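Local coordinates for chromosome partition protein Smc (Pyrococcus yayanosii, PDB 5XEI), which probably takes part in chromosome condensation and partitioning as an ATP-hydrolysing, DNA-binding SMC protein, here represented by its head domain with part of the coiled-coil arm, at residues L183-A186 with E187-A191; R331-L334 with E335-K339; E346-S349 with I350-I354; I354-I357 with E358-K362. All coordinates share one frame; numbering follows the deposited sequence.

Contact 1: L183-A186 with E187-A191; sequences LKQA and EENLA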
loop_
_atom_site.group_PDB
_atom_site.type_symbol
_atom_site.label_atom_id
_atom_site.label_comp_id
_atom_site.label_asym_id
_atom_site.label_seq_id
_atom_site.Cartn_x
_atom_site.Cartn_y
_atom_site.Cartn_z
ATOM N N LEU A 183 9.558 5.031 3.599
ATOM C CA LEU A 183 10.230 6.204 3.044
ATOM C C LEU A 183 9.647 7.481 3.631
ATOM O O LEU A 183 10.388 8.411 3.976
ATOM C CB LEU A 183 10.123 6.229 1.518
ATOM C CG LEU A 183 10.571 7.541 0.863
ATOM C CD1 LEU A 183 11.994 7.866 1.282
ATOM C CD2 LEU A 183 10.431 7.560 -0.666
ATOM N N LYS A 184 8.315 7.539 3.747
ATOM C CA LYS A 184 7.650 8.700 4.325
ATOM C C LYS A 184 8.140 8.947 5.745
ATOM O O LYS A 184 8.567 10.053 6.094
ATOM C CB LYS A 184 6.136 8.483 4.306
ATOM C CG LYS A 184 5.314 9.638 4.855
ATOM C CD LYS A 184 3.829 9.300 4.918
ATOM C CE LYS A 184 3.059 10.323 5.739
ATOM N NZ LYS A 184 1.777 9.721 6.189
ATOM N N GLN A 185 8.093 7.909 6.575
ATOM C CA GLN A 185 8.614 7.993 7.925
ATOM C C GLN A 185 10.064 8.433 7.923
ATOM O O GLN A 185 10.499 9.197 8.792
ATOM C CB GLN A 185 8.469 6.633 8.575
ATOM C CG GLN A 185 8.657 6.582 10.041
ATOM C CD GLN A 185 8.276 5.217 10.542
ATOM O OE1 GLN A 185 8.459 4.222 9.832
ATOM N NE2 GLN A 185 7.734 5.148 11.755
ATOM N N ALA A 186 10.830 7.973 6.938
ATOM C CA ALA A 186 12.268 8.198 6.975
ATOM C C ALA A 186 12.601 9.671 6.842
ATOM O O ALA A 186 13.503 10.167 7.520
ATOM C CB ALA A 186 12.967 7.392 5.881
ATOM N N GLU A 187 11.896 10.396 5.983
ATOM C CA GLU A 187 12.280 11.787 5.792
ATOM C C GLU A 187 11.552 12.743 6.704
ATOM O O GLU A 187 11.995 13.888 6.839
ATOM C CB GLU A 187 12.051 12.249 4.365
ATOM C CG GLU A 187 10.804 11.761 3.778
ATOM C CD GLU A 187 10.964 11.654 2.293
ATOM O OE1 GLU A 187 10.170 10.913 1.679
ATOM O OE2 GLU A 187 11.897 12.310 1.751
ATOM N N GLU A 188 10.447 12.332 7.316
ATOM C CA GLU A 188 9.915 13.165 8.380
ATOM C C GLU A 188 10.852 13.141 9.575
ATOM O O GLU A 188 11.198 14.190 10.126
ATOM C CB GLU A 188 8.493 12.742 8.742
ATOM C CG GLU A 188 7.572 12.855 7.543
ATOM C CD GLU A 188 6.238 12.147 7.710
ATOM O OE1 GLU A 188 5.310 12.496 6.939
ATOM O OE2 GLU A 188 6.112 11.263 8.593
ATOM N N ASN A 189 11.299 11.949 9.964
ATOM C CA ASN A 189 12.447 11.841 10.859
ATOM C C ASN A 189 13.591 12.737 10.402
ATOM O O ASN A 189 14.084 13.586 11.159
ATOM C CB ASN A 189 12.920 10.393 10.918
ATOM C CG ASN A 189 12.421 9.677 12.126
ATOM O OD1 ASN A 189 12.805 10.012 13.250
ATOM N ND2 ASN A 189 11.563 8.671 11.917
ATOM N N LEU A 190 14.020 12.561 9.152
ATOM C CA LEU A 190 15.134 13.334 8.619
ATOM C C LEU A 190 14.879 14.826 8.737
ATOM O O LEU A 190 15.804 15.602 9.010
ATOM C CB LEU A 190 15.380 12.961 7.163
ATOM C CG LEU A 190 16.622 13.591 6.564
ATOM C CD1 LEU A 190 17.740 12.577 6.643
ATOM C CD2 LEU A 190 16.373 14.024 5.126
ATOM N N ALA A 191 13.628 15.245 8.548
ATOM C CA ALA A 191 13.301 16.660 8.668
ATOM C C ALA A 191 13.302 17.101 10.125
ATOM O O ALA A 191 13.664 18.241 10.437
ATOM C CB ALA A 191 11.948 16.933 8.021
#

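Contact 2: R331-L334 with E335-K339; sequences RRYL and ELKSK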
loop_
_atom_site.group_PDB
_atom_site.type_symbol
_atom_site.label_atom_id
_atom_site.label_comp_id
_atom_site.label_asym_id
_atom_site.label_seq_id
_atom_site.Cartn_x
_atom_site.Cartn_y
_atom_site.Cartn_z
ATOM N N ARG A 331 28.300 17.544 22.052
ATOM C CA ARG A 331 28.022 16.126 21.825
ATOM C C ARG A 331 26.678 15.937 21.144
ATOM O O ARG A 331 26.566 15.166 20.185
ATOM C CB ARG A 331 28.074 15.324 23.131
ATOM C CG ARG A 331 29.383 15.437 23.875
ATOM C CD ARG A 331 29.511 14.438 25.032
ATOM N NE ARG A 331 29.921 15.125 26.255
ATOM C CZ ARG A 331 31.173 15.174 26.710
ATOM N NH1 ARG A 331 31.441 15.834 27.836
ATOM N NH2 ARG A 331 32.162 14.580 26.038
ATOM N N ARG A 332 25.653 16.653 21.598
ATOM C CA ARG A 332 24.357 16.563 20.934
ATOM C C ARG A 332 24.461 17.024 19.483
ATOM O O ARG A 332 23.880 16.412 18.577
ATOM C CB ARG A 332 23.320 17.386 21.695
ATOM C CG ARG A 332 21.906 17.084 21.272
ATOM C CD ARG A 332 20.890 17.996 21.919
ATOM N NE ARG A 332 19.594 17.836 21.258
ATOM C CZ ARG A 332 18.586 18.706 21.345
ATOM N NH1 ARG A 332 18.702 19.813 22.076
ATOM N NH2 ARG A 332 17.454 18.467 20.703
ATOM N N TYR A 333 25.235 18.077 19.239
ATOM C CA TYR A 333 25.426 18.554 17.878
ATOM C C TYR A 333 26.048 17.473 17.013
ATOM O O TYR A 333 25.469 17.061 16.004
ATOM C CB TYR A 333 26.296 19.798 17.888
ATOM C CG TYR A 333 26.380 20.483 16.560
ATOM C CD1 TYR A 333 25.250 21.041 15.976
ATOM C CD2 TYR A 333 27.592 20.604 15.900
ATOM C CE1 TYR A 333 25.321 21.683 14.752
ATOM C CE2 TYR A 333 27.676 21.248 14.686
ATOM C CZ TYR A 333 26.540 21.787 14.118
ATOM O OH TYR A 333 26.633 22.421 12.905
ATOM N N LEU A 334 27.226 16.980 17.411
ATOM C CA LEU A 334 27.907 15.970 16.609
ATOM C C LEU A 334 27.073 14.708 16.456
ATOM O O LEU A 334 27.271 13.954 15.490
ATOM C CB LEU A 334 29.272 15.623 17.205
ATOM C CG LEU A 334 30.401 16.519 16.698
ATOM C CD1 LEU A 334 31.732 16.102 17.256
ATOM C CD2 LEU A 334 30.456 16.558 15.174
ATOM N N GLU A 335 26.123 14.470 17.353
ATOM C CA GLU A 335 25.377 13.248 17.158
ATOM C C GLU A 335 24.211 13.431 16.220
ATOM O O GLU A 335 23.884 12.516 15.462
ATOM C CB GLU A 335 24.900 12.707 18.483
ATOM C CG GLU A 335 25.885 11.742 19.013
ATOM C CD GLU A 335 25.380 11.055 20.238
ATOM O OE1 GLU A 335 24.213 10.579 20.221
ATOM O OE2 GLU A 335 26.158 11.021 21.222
ATOM N N LEU A 336 23.572 14.597 16.256
ATOM C CA LEU A 336 22.570 14.897 15.243
ATOM C C LEU A 336 23.176 14.863 13.835
ATOM O O LEU A 336 22.555 14.340 12.907
ATOM C CB LEU A 336 21.930 16.247 15.540
ATOM C CG LEU A 336 21.057 16.373 16.777
ATOM C CD1 LEU A 336 20.617 17.822 16.922
ATOM C CD2 LEU A 336 19.838 15.463 16.665
ATOM N N LYS A 337 24.389 15.409 13.657
ATOM C CA LYS A 337 25.063 15.292 12.371
ATOM C C LYS A 337 25.354 13.839 12.041
ATOM O O LYS A 337 25.459 13.474 10.863
ATOM C CB LYS A 337 26.374 16.082 12.358
ATOM C CG LYS A 337 26.268 17.479 12.899
ATOM C CD LYS A 337 26.255 18.540 11.811
ATOM C CE LYS A 337 27.655 18.976 11.397
ATOM N NZ LYS A 337 27.560 20.248 10.594
ATOM N N SER A 338 25.510 12.999 13.063
ATOM C CA SER A 338 25.720 11.588 12.788
ATOM C C SER A 338 24.418 10.930 12.389
ATOM O O SER A 338 24.351 10.240 11.375
ATOM C CB SER A 338 26.312 10.882 14.000
ATOM O OG SER A 338 26.424 9.497 13.721
ATOM N N LYS A 339 23.374 11.147 13.177
ATOM C CA LYS A 339 22.066 10.583 12.873
ATOM C C LYS A 339 21.593 10.990 11.474
ATOM O O LYS A 339 21.209 10.132 10.665
ATOM C CB LYS A 339 21.086 11.028 13.955
ATOM C CG LYS A 339 19.643 10.677 13.730
ATOM C CD LYS A 339 19.150 9.744 14.838
ATOM C CE LYS A 339 17.626 9.833 15.010
ATOM N NZ LYS A 339 17.059 8.785 15.914
#

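Contact 3: E346-S349 with I350-I354; sequences EKES and IIEFI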
loop_
_atom_site.group_PDB
_atom_site.type_symbol
_atom_site.label_atom_id
_atom_site.label_comp_id
_atom_site.label_asym_id
_atom_site.label_seq_id
_atom_site.Cartn_x
_atom_site.Cartn_y
_atom_site.Cartn_z
ATOM N N GLU A 346 19.783 5.691 4.913
ATOM C CA GLU A 346 18.616 4.825 4.982
ATOM C C GLU A 346 17.575 5.229 3.937
ATOM O O GLU A 346 16.968 4.370 3.283
ATOM C CB GLU A 346 18.040 4.864 6.398
ATOM C CG GLU A 346 16.544 4.551 6.507
ATOM C CD GLU A 346 15.955 4.941 7.871
ATOM O OE1 GLU A 346 14.813 5.473 7.916
ATOM O OE2 GLU A 346 16.643 4.724 8.898
ATOM N N LYS A 347 17.381 6.535 3.743
ATOM C CA LYS A 347 16.399 7.007 2.773
ATOM C C LYS A 347 16.783 6.575 1.368
ATOM O O LYS A 347 15.979 5.965 0.654
ATOM C CB LYS A 347 16.271 8.527 2.868
ATOM C CG LYS A 347 15.708 9.250 1.644
ATOM C CD LYS A 347 15.285 10.683 2.025
ATOM C CE LYS A 347 15.008 11.565 0.819
ATOM N NZ LYS A 347 16.194 11.675 -0.098
ATOM N N GLU A 348 18.027 6.860 0.968
ATOM C CA GLU A 348 18.496 6.458 -0.350
ATOM C C GLU A 348 18.300 4.966 -0.564
ATOM O O GLU A 348 17.870 4.538 -1.637
ATOM C CB GLU A 348 19.969 6.847 -0.530
ATOM C CG GLU A 348 20.673 6.233 -1.774
ATOM C CD GLU A 348 20.008 6.586 -3.137
ATOM O OE1 GLU A 348 20.335 5.912 -4.145
ATOM O OE2 GLU A 348 19.168 7.525 -3.218
ATOM N N SER A 349 18.585 4.159 0.455
ATOM C CA SER A 349 18.424 2.719 0.319
ATOM C C SER A 349 16.979 2.346 0.027
ATOM O O SER A 349 16.702 1.545 -0.875
ATOM C CB SER A 349 18.891 2.022 1.584
ATOM O OG SER A 349 18.097 0.867 1.797
ATOM N N ILE A 350 16.042 2.887 0.806
ATOM C CA ILE A 350 14.635 2.614 0.545
ATOM C C ILE A 350 14.299 2.965 -0.892
ATOM O O ILE A 350 13.583 2.227 -1.583
ATOM C CB ILE A 350 13.752 3.390 1.533
ATOM C CG1 ILE A 350 14.054 2.948 2.963
ATOM C CG2 ILE A 350 12.284 3.208 1.178
ATOM C CD1 ILE A 350 13.113 3.517 3.985
ATOM N N ILE A 351 14.846 4.083 -1.376
ATOM C CA ILE A 351 14.536 4.540 -2.725
ATOM C C ILE A 351 14.981 3.507 -3.753
ATOM O O ILE A 351 14.234 3.160 -4.674
ATOM C CB ILE A 351 15.171 5.915 -2.985
ATOM C CG1 ILE A 351 14.366 6.995 -2.254
ATOM C CG2 ILE A 351 15.215 6.189 -4.466
ATOM C CD1 ILE A 351 14.954 8.393 -2.360
ATOM N N GLU A 352 16.190 2.981 -3.596
ATOM C CA GLU A 352 16.661 1.960 -4.514
ATOM C C GLU A 352 15.734 0.758 -4.516
ATOM O O GLU A 352 15.391 0.232 -5.579
ATOM C CB GLU A 352 18.085 1.560 -4.143
ATOM C CG GLU A 352 19.087 2.706 -4.339
ATOM C CD GLU A 352 20.531 2.321 -4.047
ATOM O OE1 GLU A 352 20.786 1.560 -3.083
ATOM O OE2 GLU A 352 21.419 2.804 -4.783
ATOM N N PHE A 353 15.291 0.337 -3.335
ATOM C CA PHE A 353 14.374 -0.791 -3.216
ATOM C C PHE A 353 13.053 -0.512 -3.930
ATOM O O PHE A 353 12.544 -1.357 -4.679
ATOM C CB PHE A 353 14.156 -1.084 -1.731
ATOM C CG PHE A 353 13.249 -2.244 -1.444
ATOM C CD1 PHE A 353 13.735 -3.540 -1.445
ATOM C CD2 PHE A 353 11.910 -2.034 -1.138
ATOM C CE1 PHE A 353 12.896 -4.611 -1.167
ATOM C CE2 PHE A 353 11.062 -3.099 -0.865
ATOM C CZ PHE A 353 11.557 -4.391 -0.877
ATOM N N ILE A 354 12.477 0.675 -3.711
ATOM C CA ILE A 354 11.230 1.025 -4.385
ATOM C C ILE A 354 11.406 1.004 -5.895
ATOM O O ILE A 354 10.471 0.676 -6.638
ATOM C CB ILE A 354 10.729 2.400 -3.903
ATOM C CG1 ILE A 354 10.567 2.414 -2.392
ATOM C CG2 ILE A 354 9.397 2.722 -4.523
ATOM C CD1 ILE A 354 9.746 3.582 -1.894
#

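Contact 4: I354-I357 with E358-K362; sequences INEI and EKEKK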
loop_
_atom_site.group_PDB
_atom_site.type_symbol
_atom_site.label_atom_id
_atom_site.label_comp_id
_atom_site.label_asym_id
_atom_site.label_seq_id
_atom_site.Cartn_x
_atom_site.Cartn_y
_atom_site.Cartn_z
ATOM N N ILE A 354 12.477 0.675 -3.711
ATOM C CA ILE A 354 11.230 1.025 -4.385
ATOM C C ILE A 354 11.406 1.004 -5.895
ATOM O O ILE A 354 10.471 0.676 -6.638
ATOM C CB ILE A 354 10.729 2.400 -3.903
ATOM C CG1 ILE A 354 10.567 2.414 -2.392
ATOM C CG2 ILE A 354 9.397 2.722 -4.523
ATOM C CD1 ILE A 354 9.746 3.582 -1.894
ATOM N N ASN A 355 12.591 1.348 -6.379
ATOM C CA ASN A 355 12.824 1.236 -7.810
ATOM C C ASN A 355 12.966 -0.211 -8.249
ATOM O O ASN A 355 12.574 -0.555 -9.363
ATOM C CB ASN A 355 14.046 2.045 -8.197
ATOM C CG ASN A 355 13.812 3.508 -8.031
ATOM O OD1 ASN A 355 14.617 4.214 -7.438
ATOM N ND2 ASN A 355 12.672 3.974 -8.513
ATOM N N GLU A 356 13.513 -1.074 -7.397
ATOM C CA GLU A 356 13.547 -2.488 -7.731
ATOM C C GLU A 356 12.144 -3.049 -7.870
ATOM O O GLU A 356 11.871 -3.845 -8.779
ATOM C CB GLU A 356 14.326 -3.258 -6.677
ATOM C CG GLU A 356 15.804 -3.260 -6.963
ATOM C CD GLU A 356 16.099 -3.809 -8.356
ATOM O OE1 GLU A 356 16.873 -3.155 -9.097
ATOM O OE2 GLU A 356 15.552 -4.889 -8.708
ATOM N N ILE A 357 11.232 -2.629 -6.990
ATOM C CA ILE A 357 9.877 -3.159 -7.027
ATOM C C ILE A 357 9.191 -2.784 -8.336
ATOM O O ILE A 357 8.637 -3.646 -9.035
ATOM C CB ILE A 357 9.081 -2.673 -5.809
ATOM C CG1 ILE A 357 9.548 -3.407 -4.556
ATOM C CG2 ILE A 357 7.616 -2.950 -6.010
ATOM C CD1 ILE A 357 9.033 -4.826 -4.462
ATOM N N GLU A 358 9.214 -1.495 -8.693
ATOM C CA GLU A 358 8.500 -1.069 -9.892
ATOM C C GLU A 358 8.986 -1.832 -11.109
ATOM O O GLU A 358 8.181 -2.264 -11.943
ATOM C CB GLU A 358 8.662 0.427 -10.125
ATOM C CG GLU A 358 8.191 1.278 -8.986
ATOM C CD GLU A 358 8.755 2.698 -9.051
ATOM O OE1 GLU A 358 9.820 2.882 -9.701
ATOM O OE2 GLU A 358 8.149 3.615 -8.432
ATOM N N LYS A 359 10.298 -2.033 -11.216
ATOM C CA LYS A 359 10.831 -2.719 -12.376
ATOM C C LYS A 359 10.513 -4.211 -12.348
ATOM O O LYS A 359 10.192 -4.786 -13.390
ATOM C CB LYS A 359 12.330 -2.454 -12.484
ATOM C CG LYS A 359 12.661 -0.969 -12.400
ATOM C CD LYS A 359 11.880 -0.139 -13.457
ATOM C CE LYS A 359 12.449 1.289 -13.621
ATOM N NZ LYS A 359 12.843 1.897 -12.286
ATOM N N GLU A 360 10.547 -4.850 -11.182
ATOM C CA GLU A 360 10.016 -6.206 -11.098
ATOM C C GLU A 360 8.553 -6.246 -11.529
ATOM O O GLU A 360 8.170 -7.036 -12.401
ATOM C CB GLU A 360 10.155 -6.736 -9.680
ATOM C CG GLU A 360 11.569 -6.979 -9.259
ATOM C CD GLU A 360 11.649 -7.402 -7.811
ATOM O OE1 GLU A 360 11.272 -8.549 -7.475
ATOM O OE2 GLU A 360 12.050 -6.560 -6.993
ATOM N N LYS A 361 7.721 -5.395 -10.917
ATOM C CA LYS A 361 6.310 -5.294 -11.278
ATOM C C LYS A 361 6.122 -5.191 -12.785
ATOM O O LYS A 361 5.365 -5.959 -13.391
ATOM C CB LYS A 361 5.711 -4.076 -10.576
ATOM C CG LYS A 361 4.295 -3.705 -10.944
ATOM C CD LYS A 361 3.958 -2.335 -10.337
ATOM C CE LYS A 361 2.477 -1.966 -10.473
ATOM N NZ LYS A 361 2.154 -0.626 -9.884
ATOM N N LYS A 362 6.824 -4.255 -13.413
ATOM C CA LYS A 362 6.656 -4.068 -14.843
ATOM C C LYS A 362 7.042 -5.333 -15.607
ATOM O O LYS A 362 6.282 -5.799 -16.461
ATOM C CB LYS A 362 7.460 -2.862 -15.299
ATOM C CG LYS A 362 7.554 -2.796 -16.778
ATOM C CD LYS A 362 8.729 -1.958 -17.201
ATOM C CE LYS A 362 8.302 -0.556 -17.546
ATOM N NZ LYS A 362 8.667 -0.232 -18.965
#

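Contact 1: L183-A186 with E187-A191
L183 and E187 pack together one helical turn apart on helix 170-246, part of the predicted coiled coil of the SMC arm. The carboxylate oxygen OE1 of E187 lies 3.5 Å from CG of L183 and 3.6 Å from its CD1. CG of E187 sits between the backbone N and the carbonyl carbon (chi1 41°), and the extended chain then runs back over the turn to the leucine. This is the tighter side: L183, A186, E187 and L190 all touch helix 321-383. Replacing E187 by alanine is likely to leave the L183 branch without its cover on this side and take a negative charge from the helix seam.

The other side is looser and faces solvent. K184 is extended, and its CE comes within 3.4 Å of E188 OE1, but NZ stays 4.6 Å away, beyond a salt bridge. Q185 and N189 run side by side, their amide planes 42° apart. N189 N bonds to Q185 O at 3.1 Å, and ND2 adds a weak bond to the same oxygen at 3.3 Å. The chemistry implies a turn held mainly by its backbone, with the exposed charges probably attracting each other only loosely.

Contact 2: R331-L334 with E335-K339
CD of K337 lies over one face of the Y333 ring, 4.0 Å from CZ. At the rim of the ring, the hydroxyl OH receives a weak hydrogen bond from K337 NZ at 3.3 Å. The second flat group, the guanidinium of R332, is only brushed: its NE lies 4.5 Å from L336 CD1. This is a turn of helix 321-383, which pairs with helix 170-246 running the opposite way, as in the antiparallel coiled-coil arm of SMC proteins. R332, Y333 and L336 all touch that second helix; Y333 reaches K201 and L204.

The torsions explain how tyrosine and lysine meet. CG of Y333 is anti to the backbone N (chi1 -171°), which carries the ring forward along the helix. The lysine chain bends at chi2 (-103°) and again at chi3, so that CD lies over the ring near CZ while CE and NZ pass beyond its edge toward OH. The two side chains cross at a slant, and the ammonium ends beside the phenol oxygen. A serine in place of K337 would probably uncover the CZ end of that ring face and leave the Y333 hydroxyl without this weak donor.

L334 and E335 belong to the exposed side of the turn. The backbone bonds vary beneath the side chains. L336 N bonds to R332 O at 3.0 Å, and S338 N makes a weaker bond to L334 O at 3.1 Å. K337 N donates to Y333 O at 3.1 Å, with an N-H...O angle of 171°.

Contact 3: E346-S349 with I350-I354
I350 N donates to E346 O at 3.0 Å and I351 N to K347 O at 3.0 Å. E352 N and F353 N continue the pattern to E348 O and S349 O. These four bonds make a regular alpha-helical turn.

The side-chain polar pair next to them is unfavourable. E348 OE1 and E352 OE2 lie 3.4 Å apart, two acceptors of like charge. The E348 chain bends at chi2 (59°), which turns its carboxylate along the helix toward E352. The E352 chain is extended. The two side chains run across each other, their carboxylate planes 63° apart, and OE1 of E348 also comes 3.4 Å from CG of E352. Both groups are exposed, so solvent probably softens the repulsion.

The packing lies further round. K347 and I351 run side by side and point the same way. The isoleucine's CD1 is 4.2 Å from the lysine's CG and also 4.2 Å from its NZ, because the last lysine bond folds back. I350 sends its CG1 branch back to E346, where CD1 approaches the glutamate's CG at 4.4 Å.

The glutamate pair stands on the exposed side of helix 321-383. E346, K347 and I350 instead face helix 170-246, and the buried I354 meets A179 and L180 there, at the seam of the antiparallel coiled coil.

Contact 4: I354-I357 with E358-K362
K361 N donates to I357 O at 2.7 Å, in a nearly straight bond. It is the shortest polar bond of this turn. E360 N bonds to E356 O at 2.9 Å just before it, and E358 N and K359 N bond to I354 O and N355 O.

One side-chain hydrogen bond joins the two segments. N355 ND2 gives an N-H to E358 OE1 at 3.3 Å, with an N-H...O angle of 148°. The acceptor lies close to the plane of the asparagine amide, but the donor reaches the carboxylate from above its plane, 44° out of it. CG of E358 is anti to its own carbonyl carbon (chi1 -58°), which leads the extended chain back alongside N355. The other oxygen, OE2, lies 4.2 Å from I354 CG2 and makes a long, weak ion pair with K176.

The turn belongs to helix 321-383 where the antiparallel coiled coil approaches the head. The buried I357 packs on K176 of helix 170-246. K361 extends from the same turn to a salt bridge with D173 and a cation-pi contact with F400.

On the outer side, K359 bends at chi2 and chi4, folding back until NZ is 3.8 Å from N355 O. E360, which also touches Y172, turns back toward E356 and places OE2 4.0 Å from its CB. The carboxylates of this pair come within 4.2 Å between E356 OE2 and E360 OE2, a likely mild repulsion.

Contacts 2, 3 and 4 follow one another along helix 321-383, and contact 1 lies on the antiparallel helix 170-246. Contacts 3 and 4 share I354, and their centres are 12 Å apart. Contact 1 meets contact 3 across the coiled coil, also 12 Å between centres: L183 CB packs on I350 CG2 at 3.7 Å, and E187 OE2 lies 3.3 Å from K347 CE. L183 reaches contact 4 too, with CD2 4.2 Å from I354 CD1. Contact 2 touches no other; its centre is about 17 Å from that of contact 1 and about 35 Å from that of contact 4. All four lie away from the predicted ATP site; contact 4 reaches the arm's base through K361 and D173.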